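Local coordinates for conserved hypothetical protein TM1158 (Thermotoga maritima, PDB 1O1Y), which is a putative class I glutamine amidotransferase, probably releasing ammonia from glutamine for transfer to an acceptor that is not known, at residues A[16-21]-A[59-64]; A[27-32]-A[185-190]; A[43-48]-A[80-85]; A[53-58]-A[87-92]; A[102-107]-A[150-155]. All blocks are in the same frame, centred on the assembly; numbering follows the deposited sequence. Where two conformers were deposited one is given.

Contact 1 (A[16-21]-A[59-64])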
# COMPACT_ATOMS: atom_id res chain seq x y z
N LEU A 16 11.13 0.59 7.27
CA LEU A 16 10.81 -0.84 7.36
C LEU A 16 9.78 -1.16 6.29
O LEU A 16 8.65 -0.62 6.29
CB LEU A 16 10.20 -1.16 8.72
CG LEU A 16 9.86 -2.63 8.94
CD1 LEU A 16 11.11 -3.52 8.85
CD2 LEU A 16 9.20 -2.82 10.31
N ALA A 17 10.12 -2.11 5.45
CA ALA A 17 9.25 -2.55 4.36
C ALA A 17 8.81 -4.02 4.62
O ALA A 17 9.57 -4.95 4.43
CB ALA A 17 9.98 -2.44 3.02
N ILE A 18 7.58 -4.17 5.07
CA ILE A 18 7.02 -5.47 5.40
C ILE A 18 6.36 -6.03 4.12
O ILE A 18 5.39 -5.49 3.61
CB ILE A 18 6.01 -5.40 6.56
CG1 ILE A 18 6.66 -4.74 7.79
CG2 ILE A 18 5.48 -6.80 6.89
CD1 ILE A 18 5.64 -4.44 8.93
N ARG A 19 6.93 -7.10 3.64
CA ARG A 19 6.62 -7.66 2.33
C ARG A 19 6.06 -9.09 2.42
O ARG A 19 6.60 -9.96 3.09
CB ARG A 19 7.89 -7.66 1.49
CG ARG A 19 7.65 -8.26 0.04
CD ARG A 19 8.79 -8.02 -0.92
NE ARG A 19 10.03 -8.62 -0.42
CZ ARG A 19 11.23 -8.52 -1.00
NH1 ARG A 19 11.35 -8.01 -2.22
NH2 ARG A 19 12.30 -9.02 -0.40
N HIS A 20 4.93 -9.29 1.75
CA HIS A 20 4.27 -10.59 1.73
C HIS A 20 4.56 -11.46 0.53
O HIS A 20 4.51 -12.68 0.63
CB HIS A 20 2.82 -10.32 1.74
CG HIS A 20 2.38 -9.55 2.93
ND1 HIS A 20 1.56 -8.45 2.83
CD2 HIS A 20 2.75 -9.64 4.23
CE1 HIS A 20 1.32 -7.98 4.05
NE2 HIS A 20 2.02 -8.70 4.92
N VAL A 21 4.85 -10.81 -0.59
CA VAL A 21 5.07 -11.48 -1.86
C VAL A 21 6.27 -10.80 -2.48
O VAL A 21 6.26 -9.59 -2.58
CB VAL A 21 3.84 -11.30 -2.78
CG1 VAL A 21 4.07 -11.97 -4.11
CG2 VAL A 21 2.57 -11.94 -2.11
N SER A 59 11.78 5.25 10.84
CA SER A 59 11.03 6.51 10.67
C SER A 59 9.70 6.37 9.94
O SER A 59 8.86 7.31 9.94
CB SER A 59 11.88 7.49 9.85
OG SER A 59 13.10 7.72 10.48
N LEU A 60 9.54 5.22 9.27
CA LEU A 60 8.38 4.93 8.46
C LEU A 60 8.33 3.41 8.33
O LEU A 60 9.34 2.75 8.16
CB LEU A 60 8.53 5.54 7.06
CG LEU A 60 7.53 5.14 6.01
CD1 LEU A 60 6.13 5.67 6.33
CD2 LEU A 60 8.02 5.66 4.61
N VAL A 61 7.12 2.90 8.39
CA VAL A 61 6.86 1.50 8.12
C VAL A 61 5.91 1.43 6.96
O VAL A 61 4.83 2.04 6.99
CB VAL A 61 6.27 0.78 9.34
CG1 VAL A 61 5.95 -0.71 8.97
CG2 VAL A 61 7.22 0.87 10.53
N VAL A 62 6.26 0.62 5.98
CA VAL A 62 5.37 0.36 4.84
C VAL A 62 4.94 -1.10 4.89
O VAL A 62 5.78 -1.98 4.94
CB VAL A 62 6.10 0.64 3.53
CG1 VAL A 62 5.19 0.37 2.31
CG2 VAL A 62 6.59 2.06 3.46
N LEU A 63 3.63 -1.33 4.89
CA LEU A 63 3.09 -2.68 4.83
C LEU A 63 2.47 -2.92 3.45
O LEU A 63 1.47 -2.32 3.09
CB LEU A 63 2.07 -2.86 5.92
CG LEU A 63 1.43 -4.26 6.04
CD1 LEU A 63 2.47 -5.30 6.35
CD2 LEU A 63 0.36 -4.29 7.11
N LEU A 64 3.13 -3.77 2.68
CA LEU A 64 2.79 -4.00 1.29
C LEU A 64 1.62 -4.99 1.10
O LEU A 64 1.09 -5.54 2.07
CB LEU A 64 4.04 -4.47 0.54
CG LEU A 64 5.16 -3.41 0.52
CD1 LEU A 64 6.50 -4.05 0.21
CD2 LEU A 64 4.81 -2.27 -0.43

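Contact 2 (A[27-32]-A[185-190])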
# COMPACT_ATOMS: atom_id res chain seq x y z
N GLY A 27 8.42 -1.27 -5.23
CA GLY A 27 8.19 -0.62 -6.52
C GLY A 27 9.05 0.64 -6.63
O GLY A 27 10.25 0.64 -6.26
N MSE A 28 8.43 1.72 -7.08
CA MSE A 28 9.14 3.00 -7.26
C MSE A 28 9.52 3.63 -5.94
O MSE A 28 10.38 4.52 -5.93
CB MSE A 28 8.27 4.00 -8.04
CG MSE A 28 7.97 3.52 -9.44
SE MSE A 28 7.25 4.99 -10.57
CE MSE A 28 5.53 5.12 -9.97
N MSE A 29 8.97 3.17 -4.82
CA MSE A 29 9.47 3.63 -3.52
C MSE A 29 10.92 3.28 -3.32
O MSE A 29 11.66 4.06 -2.72
CB MSE A 29 8.64 3.13 -2.35
CG MSE A 29 7.28 3.73 -2.27
SE MSE A 29 6.29 3.09 -0.71
CE MSE A 29 5.51 1.53 -1.56
N GLU A 30 11.36 2.12 -3.85
CA GLU A 30 12.79 1.78 -3.76
C GLU A 30 13.70 2.83 -4.45
O GLU A 30 14.76 3.22 -3.92
CB GLU A 30 13.06 0.40 -4.37
CG GLU A 30 14.20 -0.32 -3.75
CD GLU A 30 14.27 -1.75 -4.25
OE1 GLU A 30 13.51 -2.62 -3.76
OE2 GLU A 30 15.05 -1.96 -5.17
N ASP A 31 13.30 3.25 -5.64
CA ASP A 31 13.97 4.26 -6.40
C ASP A 31 14.00 5.59 -5.61
O ASP A 31 15.03 6.27 -5.57
CB ASP A 31 13.25 4.48 -7.72
CG ASP A 31 13.21 3.21 -8.60
OD1 ASP A 31 14.24 2.50 -8.65
OD2 ASP A 31 12.21 2.91 -9.27
N ILE A 32 12.86 5.94 -5.04
CA ILE A 32 12.79 7.15 -4.23
C ILE A 32 13.67 7.08 -3.01
O ILE A 32 14.38 8.04 -2.69
CB ILE A 32 11.37 7.47 -3.86
CG1 ILE A 32 10.55 7.79 -5.10
CG2 ILE A 32 11.35 8.64 -2.85
CD1 ILE A 32 9.07 7.84 -4.86
N HIS A 185 -2.43 1.25 -5.82
CA HIS A 185 -0.99 1.33 -6.04
C HIS A 185 -0.65 2.58 -6.84
O HIS A 185 -1.14 2.77 -7.96
CB HIS A 185 -0.55 0.10 -6.82
CG HIS A 185 -0.79 -1.17 -6.09
ND1 HIS A 185 0.13 -1.70 -5.20
CD2 HIS A 185 -1.85 -2.01 -6.08
CE1 HIS A 185 -0.35 -2.84 -4.72
NE2 HIS A 185 -1.55 -3.05 -5.23
N ILE A 186 0.23 3.41 -6.26
CA ILE A 186 0.87 4.48 -6.99
C ILE A 186 2.37 4.23 -7.09
O ILE A 186 3.11 5.08 -7.64
CB ILE A 186 0.60 5.86 -6.33
CG1 ILE A 186 1.22 5.97 -4.94
CG2 ILE A 186 -0.88 6.15 -6.27
CD1 ILE A 186 1.04 7.37 -4.26
N GLU A 187 2.82 3.05 -6.64
CA GLU A 187 4.25 2.66 -6.70
C GLU A 187 4.61 1.77 -7.86
O GLU A 187 5.77 1.39 -8.00
CB GLU A 187 4.71 2.03 -5.39
CG GLU A 187 4.36 0.55 -5.19
CD GLU A 187 2.89 0.26 -4.85
OE1 GLU A 187 2.03 1.18 -4.69
OE2 GLU A 187 2.59 -0.96 -4.69
N VAL A 188 3.62 1.38 -8.66
CA VAL A 188 3.86 0.49 -9.79
C VAL A 188 4.01 1.32 -11.07
O VAL A 188 3.02 1.78 -11.66
CB VAL A 188 2.77 -0.60 -9.91
CG1 VAL A 188 3.07 -1.56 -11.11
CG2 VAL A 188 2.63 -1.41 -8.62
N GLY A 189 5.26 1.50 -11.45
CA GLY A 189 5.65 2.12 -12.70
C GLY A 189 5.88 1.06 -13.75
O GLY A 189 5.55 -0.10 -13.52
N ALA A 190 6.45 1.44 -14.89
CA ALA A 190 6.59 0.49 -15.98
C ALA A 190 7.54 -0.68 -15.65
O ALA A 190 7.23 -1.81 -15.98
CB ALA A 190 7.04 1.20 -17.24

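Contact 3 (A[43-48]-A[80-85])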
# COMPACT_ATOMS: atom_id res chain seq x y z
N LEU A 43 11.35 -6.72 5.52
CA LEU A 43 10.99 -7.77 6.49
C LEU A 43 10.04 -8.74 5.76
O LEU A 43 8.91 -8.40 5.48
CB LEU A 43 10.30 -7.19 7.71
CG LEU A 43 9.94 -8.23 8.78
CD1 LEU A 43 11.16 -8.85 9.41
CD2 LEU A 43 9.05 -7.57 9.83
N ASP A 44 10.55 -9.91 5.43
CA ASP A 44 9.79 -10.94 4.73
C ASP A 44 9.29 -11.94 5.75
O ASP A 44 9.90 -12.97 6.02
CB ASP A 44 10.65 -11.63 3.68
CG ASP A 44 10.92 -10.70 2.51
OD1 ASP A 44 12.07 -10.24 2.36
OD2 ASP A 44 10.03 -10.37 1.72
N THR A 45 8.16 -11.58 6.34
CA THR A 45 7.61 -12.38 7.42
C THR A 45 7.21 -13.79 6.98
O THR A 45 7.31 -14.69 7.79
CB THR A 45 6.39 -11.72 8.07
OG1 THR A 45 5.47 -11.34 7.05
CG2 THR A 45 6.82 -10.39 8.77
N PRO A 46 6.76 -14.01 5.74
CA PRO A 46 6.45 -15.40 5.34
C PRO A 46 7.64 -16.30 5.34
O PRO A 46 7.49 -17.53 5.40
CB PRO A 46 5.85 -15.23 3.94
CG PRO A 46 5.38 -13.85 3.92
CD PRO A 46 6.46 -13.07 4.65
N LYS A 47 8.83 -15.73 5.34
CA LYS A 47 10.05 -16.50 5.47
C LYS A 47 10.47 -16.78 6.90
O LYS A 47 11.54 -17.33 7.13
CB LYS A 47 11.20 -15.80 4.79
CG LYS A 47 10.99 -15.66 3.31
CD LYS A 47 12.26 -15.15 2.70
CE LYS A 47 12.08 -14.76 1.27
NZ LYS A 47 13.42 -14.80 0.60
N GLY A 48 9.64 -16.39 7.86
CA GLY A 48 9.98 -16.50 9.26
C GLY A 48 10.79 -15.34 9.82
O GLY A 48 11.25 -15.40 10.97
N LYS A 80 -0.22 -13.00 12.22
CA LYS A 80 -0.38 -12.74 13.64
C LYS A 80 0.74 -11.80 14.15
O LYS A 80 0.48 -10.86 14.88
CB LYS A 80 -0.41 -14.07 14.41
CG LYS A 80 -0.72 -13.90 15.87
N TYR A 81 1.97 -12.08 13.75
CA TYR A 81 3.11 -11.23 14.10
C TYR A 81 2.98 -9.82 13.52
O TYR A 81 3.25 -8.82 14.19
CB TYR A 81 4.39 -11.89 13.59
CG TYR A 81 5.65 -11.13 13.86
CD1 TYR A 81 6.05 -10.86 15.15
CD2 TYR A 81 6.44 -10.66 12.82
CE1 TYR A 81 7.25 -10.16 15.40
CE2 TYR A 81 7.63 -9.94 13.07
CZ TYR A 81 8.01 -9.69 14.35
OH TYR A 81 9.19 -9.01 14.63
N GLU A 82 2.55 -9.75 12.27
CA GLU A 82 2.31 -8.48 11.62
C GLU A 82 1.25 -7.67 12.29
O GLU A 82 1.44 -6.48 12.49
CB GLU A 82 1.91 -8.68 10.17
CG GLU A 82 3.04 -9.25 9.33
CD GLU A 82 2.67 -9.37 7.86
OE1 GLU A 82 1.79 -8.63 7.40
OE2 GLU A 82 3.28 -10.20 7.17
N PHE A 83 0.14 -8.30 12.67
CA PHE A 83 -0.89 -7.57 13.43
C PHE A 83 -0.33 -7.01 14.76
O PHE A 83 -0.68 -5.88 15.15
CB PHE A 83 -2.10 -8.47 13.68
CG PHE A 83 -3.02 -8.60 12.49
CD1 PHE A 83 -3.28 -9.84 11.93
CD2 PHE A 83 -3.58 -7.47 11.88
CE1 PHE A 83 -4.09 -9.97 10.83
CE2 PHE A 83 -4.40 -7.59 10.79
CZ PHE A 83 -4.65 -8.86 10.25
N GLN A 84 0.53 -7.76 15.42
CA GLN A 84 1.17 -7.30 16.64
C GLN A 84 2.03 -6.08 16.35
O GLN A 84 2.02 -5.09 17.13
CB GLN A 84 2.02 -8.39 17.29
CG GLN A 84 1.20 -9.54 17.84
CD GLN A 84 2.02 -10.71 18.36
OE1 GLN A 84 3.14 -10.97 17.90
NE2 GLN A 84 1.45 -11.43 19.30
N LEU A 85 2.76 -6.10 15.24
CA LEU A 85 3.58 -4.92 14.87
C LEU A 85 2.72 -3.71 14.59
O LEU A 85 3.05 -2.59 15.04
CB LEU A 85 4.45 -5.21 13.65
CG LEU A 85 5.50 -6.29 13.81
CD1 LEU A 85 6.25 -6.47 12.50
CD2 LEU A 85 6.46 -5.98 14.93

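Contact 4 (A[53-58]-A[87-92])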
# COMPACT_ATOMS: atom_id res chain seq x y z
N ARG A 53 15.82 -4.90 13.96
CA ARG A 53 16.02 -3.70 14.79
C ARG A 53 14.74 -3.40 15.53
O ARG A 53 13.69 -3.67 14.99
CB ARG A 53 16.25 -2.47 13.90
CG ARG A 53 17.47 -2.52 13.07
CD ARG A 53 17.48 -1.49 11.94
NE ARG A 53 18.59 -1.79 11.03
CZ ARG A 53 19.87 -1.52 11.29
NH1 ARG A 53 20.20 -0.93 12.42
NH2 ARG A 53 20.81 -1.83 10.42
N PRO A 54 14.80 -2.70 16.66
CA PRO A 54 13.58 -2.21 17.31
C PRO A 54 12.82 -1.23 16.43
O PRO A 54 13.41 -0.47 15.65
CB PRO A 54 14.09 -1.50 18.56
CG PRO A 54 15.48 -1.95 18.74
CD PRO A 54 16.00 -2.34 17.43
N LEU A 55 11.49 -1.22 16.59
CA LEU A 55 10.65 -0.36 15.79
C LEU A 55 11.02 1.08 15.88
O LEU A 55 10.83 1.82 14.92
CB LEU A 55 9.19 -0.48 16.22
CG LEU A 55 8.45 -1.70 15.72
CD1 LEU A 55 7.08 -1.72 16.42
CD2 LEU A 55 8.34 -1.66 14.22
N GLU A 56 11.60 1.48 17.00
CA GLU A 56 11.99 2.87 17.15
C GLU A 56 13.13 3.28 16.24
O GLU A 56 13.34 4.46 16.03
CB GLU A 56 12.37 3.16 18.60
CG GLU A 56 11.16 3.31 19.51
CD GLU A 56 10.63 1.99 20.09
OE1 GLU A 56 9.72 2.12 20.94
OE2 GLU A 56 11.09 0.85 19.72
N GLU A 57 13.91 2.32 15.73
CA GLU A 57 14.94 2.67 14.72
C GLU A 57 14.36 3.07 13.35
O GLU A 57 15.07 3.62 12.51
CB GLU A 57 15.98 1.54 14.60
CG GLU A 57 16.90 1.41 15.82
CD GLU A 57 18.08 0.48 15.52
OE1 GLU A 57 18.56 0.49 14.36
OE2 GLU A 57 18.52 -0.24 16.42
N TYR A 58 13.06 2.85 13.11
CA TYR A 58 12.46 3.15 11.83
C TYR A 58 11.63 4.43 11.87
O TYR A 58 10.87 4.67 12.81
CB TYR A 58 11.54 2.00 11.38
CG TYR A 58 12.32 0.74 11.13
CD1 TYR A 58 13.09 0.61 10.00
CD2 TYR A 58 12.28 -0.31 12.05
CE1 TYR A 58 13.83 -0.55 9.77
CE2 TYR A 58 13.01 -1.48 11.83
CZ TYR A 58 13.77 -1.60 10.69
OH TYR A 58 14.48 -2.75 10.49
N GLU A 87 -0.17 -2.93 15.86
CA GLU A 87 -0.64 -2.44 17.13
C GLU A 87 0.45 -1.60 17.80
O GLU A 87 0.18 -0.48 18.29
CB GLU A 87 -1.07 -3.60 18.02
CG GLU A 87 -2.29 -4.36 17.53
CD GLU A 87 -3.62 -3.76 17.97
OE1 GLU A 87 -3.66 -2.56 18.36
OE2 GLU A 87 -4.64 -4.50 17.89
N GLU A 88 1.68 -2.09 17.76
CA GLU A 88 2.79 -1.36 18.38
C GLU A 88 3.11 -0.06 17.62
O GLU A 88 3.43 0.97 18.23
CB GLU A 88 4.06 -2.19 18.40
CG GLU A 88 4.06 -3.43 19.24
CD GLU A 88 5.44 -4.10 19.17
OE1 GLU A 88 6.45 -3.42 19.54
OE2 GLU A 88 5.51 -5.27 18.71
N ILE A 89 3.03 -0.13 16.30
CA ILE A 89 3.29 1.02 15.44
C ILE A 89 2.27 2.14 15.71
O ILE A 89 2.62 3.31 15.83
CB ILE A 89 3.29 0.59 13.96
CG1 ILE A 89 4.56 -0.18 13.59
CG2 ILE A 89 3.13 1.81 13.03
CD1 ILE A 89 4.46 -1.09 12.37
N LEU A 90 1.01 1.77 15.90
CA LEU A 90 0.00 2.75 16.27
C LEU A 90 0.26 3.32 17.64
O LEU A 90 0.12 4.53 17.82
CB LEU A 90 -1.39 2.14 16.21
CG LEU A 90 -1.84 1.76 14.84
CD1 LEU A 90 -3.07 0.90 14.92
CD2 LEU A 90 -2.15 2.99 13.97
N LYS A 91 0.62 2.49 18.61
CA LYS A 91 0.86 2.97 19.95
C LYS A 91 2.03 3.94 20.01
O LYS A 91 2.00 4.92 20.76
CB LYS A 91 1.12 1.81 20.92
CG LYS A 91 1.36 2.25 22.35
CD LYS A 91 1.77 1.11 23.27
CE LYS A 91 2.09 1.65 24.68
NZ LYS A 91 1.52 0.79 25.75
N LYS A 92 3.06 3.67 19.22
CA LYS A 92 4.31 4.45 19.25
C LYS A 92 4.19 5.62 18.27
O LYS A 92 5.10 6.41 18.16
CB LYS A 92 5.49 3.57 18.83
CG LYS A 92 5.99 2.57 19.90
CD LYS A 92 6.89 1.46 19.24
CE LYS A 92 7.15 0.25 20.17
NZ LYS A 92 7.67 0.69 21.48
O HOH W 1 10.41 -1.29 20.72

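Contact 5 (A[102-107]-A[150-155]). With SO4 (sulfate ion), chain C.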
# COMPACT_ATOMS: atom_id res chain seq x y z
N GLY A 102 -2.17 -4.40 3.10
CA GLY A 102 -1.72 -3.54 4.17
C GLY A 102 -2.78 -2.59 4.65
O GLY A 102 -2.87 -2.35 5.85
N SER A 103 -3.55 -2.00 3.73
CA SER A 103 -4.61 -1.07 4.11
C SER A 103 -5.74 -1.82 4.83
O SER A 103 -6.35 -1.29 5.76
CB SER A 103 -5.18 -0.30 2.90
OG SER A 103 -5.89 -1.15 1.98
N GLN A 104 -6.04 -3.03 4.38
CA GLN A 104 -7.10 -3.85 4.97
C GLN A 104 -6.69 -4.32 6.36
O GLN A 104 -7.49 -4.32 7.29
CB GLN A 104 -7.36 -5.04 4.07
CG GLN A 104 -8.00 -4.61 2.78
CD GLN A 104 -7.93 -5.62 1.70
OE1 GLN A 104 -7.46 -6.75 1.89
NE2 GLN A 104 -8.42 -5.24 0.54
N MSE A 105 -5.42 -4.67 6.54
CA MSE A 105 -4.92 -5.08 7.85
C MSE A 105 -4.96 -3.92 8.83
O MSE A 105 -5.30 -4.10 10.00
CB MSE A 105 -3.50 -5.65 7.74
CG MSE A 105 -3.49 -6.98 6.97
SE MSE A 105 -1.71 -7.69 6.74
CE MSE A 105 -1.32 -8.12 8.57
N LEU A 106 -4.63 -2.73 8.35
CA LEU A 106 -4.72 -1.55 9.19
C LEU A 106 -6.18 -1.28 9.60
O LEU A 106 -6.47 -1.00 10.76
CB LEU A 106 -4.14 -0.31 8.47
CG LEU A 106 -4.26 1.03 9.22
CD1 LEU A 106 -3.52 1.04 10.54
CD2 LEU A 106 -3.76 2.19 8.32
N ALA A 107 -7.09 -1.34 8.64
CA ALA A 107 -8.52 -1.15 8.92
C ALA A 107 -9.03 -2.12 9.98
O ALA A 107 -9.77 -1.75 10.87
CB ALA A 107 -9.33 -1.30 7.67
N HIS A 150 -7.21 -5.92 -6.57
CA HIS A 150 -7.84 -6.35 -5.32
C HIS A 150 -9.27 -6.81 -5.57
O HIS A 150 -9.96 -6.30 -6.43
CB HIS A 150 -7.81 -5.23 -4.26
CG HIS A 150 -8.83 -4.15 -4.47
ND1 HIS A 150 -10.04 -4.13 -3.79
CD2 HIS A 150 -8.85 -3.09 -5.31
CE1 HIS A 150 -10.75 -3.09 -4.22
NE2 HIS A 150 -10.06 -2.46 -5.15
N GLY A 151 -9.68 -7.76 -4.74
CA GLY A 151 -11.03 -8.23 -4.67
C GLY A 151 -11.72 -7.91 -3.36
O GLY A 151 -12.94 -7.99 -3.31
N ASP A 152 -10.96 -7.61 -2.33
CA ASP A 152 -11.54 -7.30 -1.02
C ASP A 152 -11.58 -5.81 -0.82
O ASP A 152 -10.84 -5.03 -1.46
CB ASP A 152 -10.74 -7.92 0.12
CG ASP A 152 -11.00 -9.42 0.32
OD1 ASP A 152 -11.83 -10.05 -0.42
OD2 ASP A 152 -10.36 -10.05 1.21
N THR A 153 -12.45 -5.41 0.08
CA THR A 153 -12.53 -4.02 0.56
C THR A 153 -12.79 -3.98 2.07
O THR A 153 -12.68 -4.97 2.76
CB THR A 153 -13.62 -3.25 -0.29
OG1 THR A 153 -13.55 -1.83 -0.04
CG2 THR A 153 -15.00 -3.68 0.04
N PHE A 154 -13.10 -2.81 2.61
CA PHE A 154 -13.26 -2.64 4.03
C PHE A 154 -14.22 -1.50 4.33
O PHE A 154 -14.48 -0.65 3.50
CB PHE A 154 -11.90 -2.38 4.71
CG PHE A 154 -11.08 -1.29 4.06
CD1 PHE A 154 -10.17 -1.59 3.05
CD2 PHE A 154 -11.27 0.04 4.41
CE1 PHE A 154 -9.47 -0.55 2.41
CE2 PHE A 154 -10.56 1.07 3.78
CZ PHE A 154 -9.68 0.77 2.78
N ASP A 155 -14.74 -1.53 5.56
CA ASP A 155 -15.46 -0.39 6.14
C ASP A 155 -14.45 0.65 6.61
O ASP A 155 -13.31 0.34 6.92
CB ASP A 155 -16.25 -0.84 7.34
CG ASP A 155 -17.48 -1.63 6.98
OD1 ASP A 155 -17.95 -1.51 5.81
OD2 ASP A 155 -18.03 -2.39 7.81
S SO4 C . -7.63 -9.41 -2.41
O1 SO4 C . -7.76 -9.90 -3.76
O2 SO4 C . -8.06 -8.01 -2.19
O3 SO4 C . -6.19 -9.45 -2.13
O4 SO4 C . -8.29 -10.29 -1.43
O HOH W 2 -8.35 -9.23 3.01

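Contact 1 (A[16-21]-A[59-64])
I18 and L63 meet on the same face of two neighbouring parallel strands, and their contact is the tight point of this pairing: I18 CG2 lies 3.4 Å from L63 CD1, closer than methyls usually sit. L63 has CG anti to the backbone N (chi1 -177°), and its chi2 of 62° turns CD1 back toward the isoleucine. The other arm of I18 slants across V61, CD1 to V61 CG1 at 3.7 Å. Two residues earlier, L16 and V61 run side by side and point the same way, with L16 CB 4.0 Å from V61 CG2. A17 and V62 project from the opposite face of the sheet. Helix 78-92 covers the isoleucine face, where I86 and I89 reach L63 and V61.

Between the side chains the backbones are stitched by four straight hydrogen bonds. L16 N gives to L60 O, and V62 N gives to L16 O at 2.7 Å. I18 N then gives to V62 O at 2.8 Å, and L64 N closes the series on I18 O at 3.0 Å. The strand directions differ by just 14°.

Past the strand end the H20 ring meets the leucine obliquely, its CE1 3.7 Å from L63 CD1. Both ring nitrogens have partners beyond the two strands: ND1 is hydrogen-bonded to G65 O and NE2 to E82 OE1. R19 turns elsewhere, to a salt bridge with D44. The chemistry thus passes from greasy centre to polar end, and the carboxylate and carbonyl held at the two nitrogens of H20 would be expected to raise its tendency to stay protonated.

Contact 2 (A[27-32]-A[185-190])
M28 N donates to E187 O at 2.8 Å, nearly straight and on a lone pair in the carbonyl plane, so the first turn of helix 28-35 is tied to the loop that follows strand 179-182. G27 CA adds a C-H...O contact to E187 O at 3.5 Å. The remaining contacts are made by two selenomethionines. M28 bends at chi3 (-76°), which brings CE to 3.4 Å from I186 O, a buried carbonyl with no hydrogen-bonding partner in the model. Its selenium rests 3.9 Å from G189 CA, where no side chain intervenes. M29 curls likewise and slants across the glutamate, CE 3.9 Å from E187 CG.

The loop probably belongs to the active site, as in other class I glutamine amidotransferases: H185 NE2 is hydrogen-bonded to OD1 of the cysteinesulfonic acid at position 100, consistent with a Cys-His-Glu triad. Polar contact inside the loop completes the set. E187 places CG between its backbone N and carbonyl carbon (chi1 81°) and then folds at chi2, and H185 ND1 donates to E187 OE2 at 2.6 Å. The carboxylate oxygen lies almost in the imidazole plane and is approached from its syn side, 26° out of the carboxylate plane.

Contact 3 (A[43-48]-A[80-85])
T45 and E82 carry the polar part of this contact: T45 OG1 donates to E82 OE2 across 2.5 Å, a very short hydrogen bond whose exact length should not be pressed. The threonine sets OG1 between its backbone N and carbonyl carbon (chi1 51°), while CG2 takes the place beside the N. E82 starts with CG anti to its own carbonyl carbon (chi1 -67°) and runs extended from there, sending the carboxylate off the helix to slant across the threonine. Its second oxygen, OE1, is held by H20 NE2, so both oxygens of this buried group are engaged.

Beside the pair lies an apolar cluster. L43 and L85 reach toward each other tip to tip, with L43 CD2 4.0 Å from L85 CD1. Y81 turns one ring edge to both methyls: near the ring plane, T45 CG2 comes to 4.1 Å from Y81 CD2 and L43 CD2 to 4.3 Å from Y81 CE2. The face of the same ring is covered from within the helix by L85 CG, 4.2 Å above the plane and offset toward the rim. The phenol oxygen is hydrogen-bonded to the backbone N of L51, which fixes the far end of the ring.

Here the loop leaving edge strand 39-43 is clasped by helix 78-92, the helix of the beta-alpha-beta unit joining parallel strands 60-63 and 96-98, an arrangement found in flavodoxin-like folds.

Contact 4 (A[53-58]-A[87-92])
L55 and E56 belong to the 3-10 turn 55-57 that leads into strand 60-63, and they meet the C-terminal part of helix 78-92, the helix that follows the same strand in the beta-alpha-beta unit. L55 is the apolar contact. Its branched end crosses E88 and I89 at about a right angle, with L55 CD1 3.6 Å from E88 CB and equally far from E88 OE1. On I89 both branches press, L55 CD1 and CD2 each lying 4.1 Å from I89 CG1. K92 comes in over the same leucine, its CE 4.2 Å from L55 CD1. I94, just beyond the helix, touches L55 and I89 as well.

Outside this patch E56 and K92 form a salt bridge, OE1 to NZ at 2.6 Å. E56 folds at chi2 (87°), which turns CD toward the lysine, and the two side chains cross at about a right angle; K92 runs extended until chi4 (-52°), where NZ swings toward the acid. NZ meets OE1 on its syn side, 25° out of the carboxylate plane. A water donates to E56 OE2 at 2.5 Å and accepts a weak bond from K92 NZ at 3.5 Å, so it closes a loose ring round the ion pair.

On the far side of the turn R53 forms a salt bridge with E57, while R53 NE goes to D41. The leucine is buried while the acid and lysine are exposed at the surface: L55 supplies the buried apolar part, and the solvent-exposed salt bridge would probably add a modest electrostatic clasp over it.

Contact 5 (A[102-107]-A[150-155])
Q104 crosses F154 at about a right angle, its amide plane 63° from the ring, and its CG sits 3.7 Å from F154 CD1. Chi1 of F154 (50°) puts CG between the backbone N and the carbonyl carbon; the ring packs against helix 102-109. There A107 CB comes to 4.0 Å from F154 CG, and S103 OG to 3.7 Å from F154 CE1.

Q104 also crosses D152, with amide and carboxylate planes 41° apart. The two are joined through a water that donates to Q104 OE1 at 2.9 Å and to D152 OD2 at 2.8 Å. Q104 NE2 lies close to D152 O but at a poor angle for a hydrogen bond; it pairs with Q183 OE1 instead. D152 O takes H150 ND1 at 2.6 Å.

A sulfate, probably from the crystallisation liquor, sits at the turn, where D152 N gives a bond to its O2 at 2.9 Å and G151 N reaches O1 and O2.

S103 OG is bonded to the carbonyl O of the cysteinesulfonic acid at position 100, so the helix begins right beside the presumed nucleophile. Strand 96-98, the cysteine and helix 102-109 follow one another as in the nucleophile elbow of class I glutamine amidotransferases.

Contacts 1, 2, 3 and 5 are buried; contact 4 alone is only partly buried, with exposed residues taking part, and it alone relies on a salt bridge across the segments. Contact 1 is the hub, pairing strands by backbone bonds and touching all the others: M29 of contact 2 packs on V62 and L64, and L63 on G102 and M105 of contact 5. Contacts 3 and 4 share helix 78-92, one clasping it by a buried threonine-glutamate bond, the other by a leucine and an ion pair. Contacts 2 and 5 lie on opposite sides of the chain's centre, their centres about 20 Å apart, yet both border the modified cysteine, through H185 and S103.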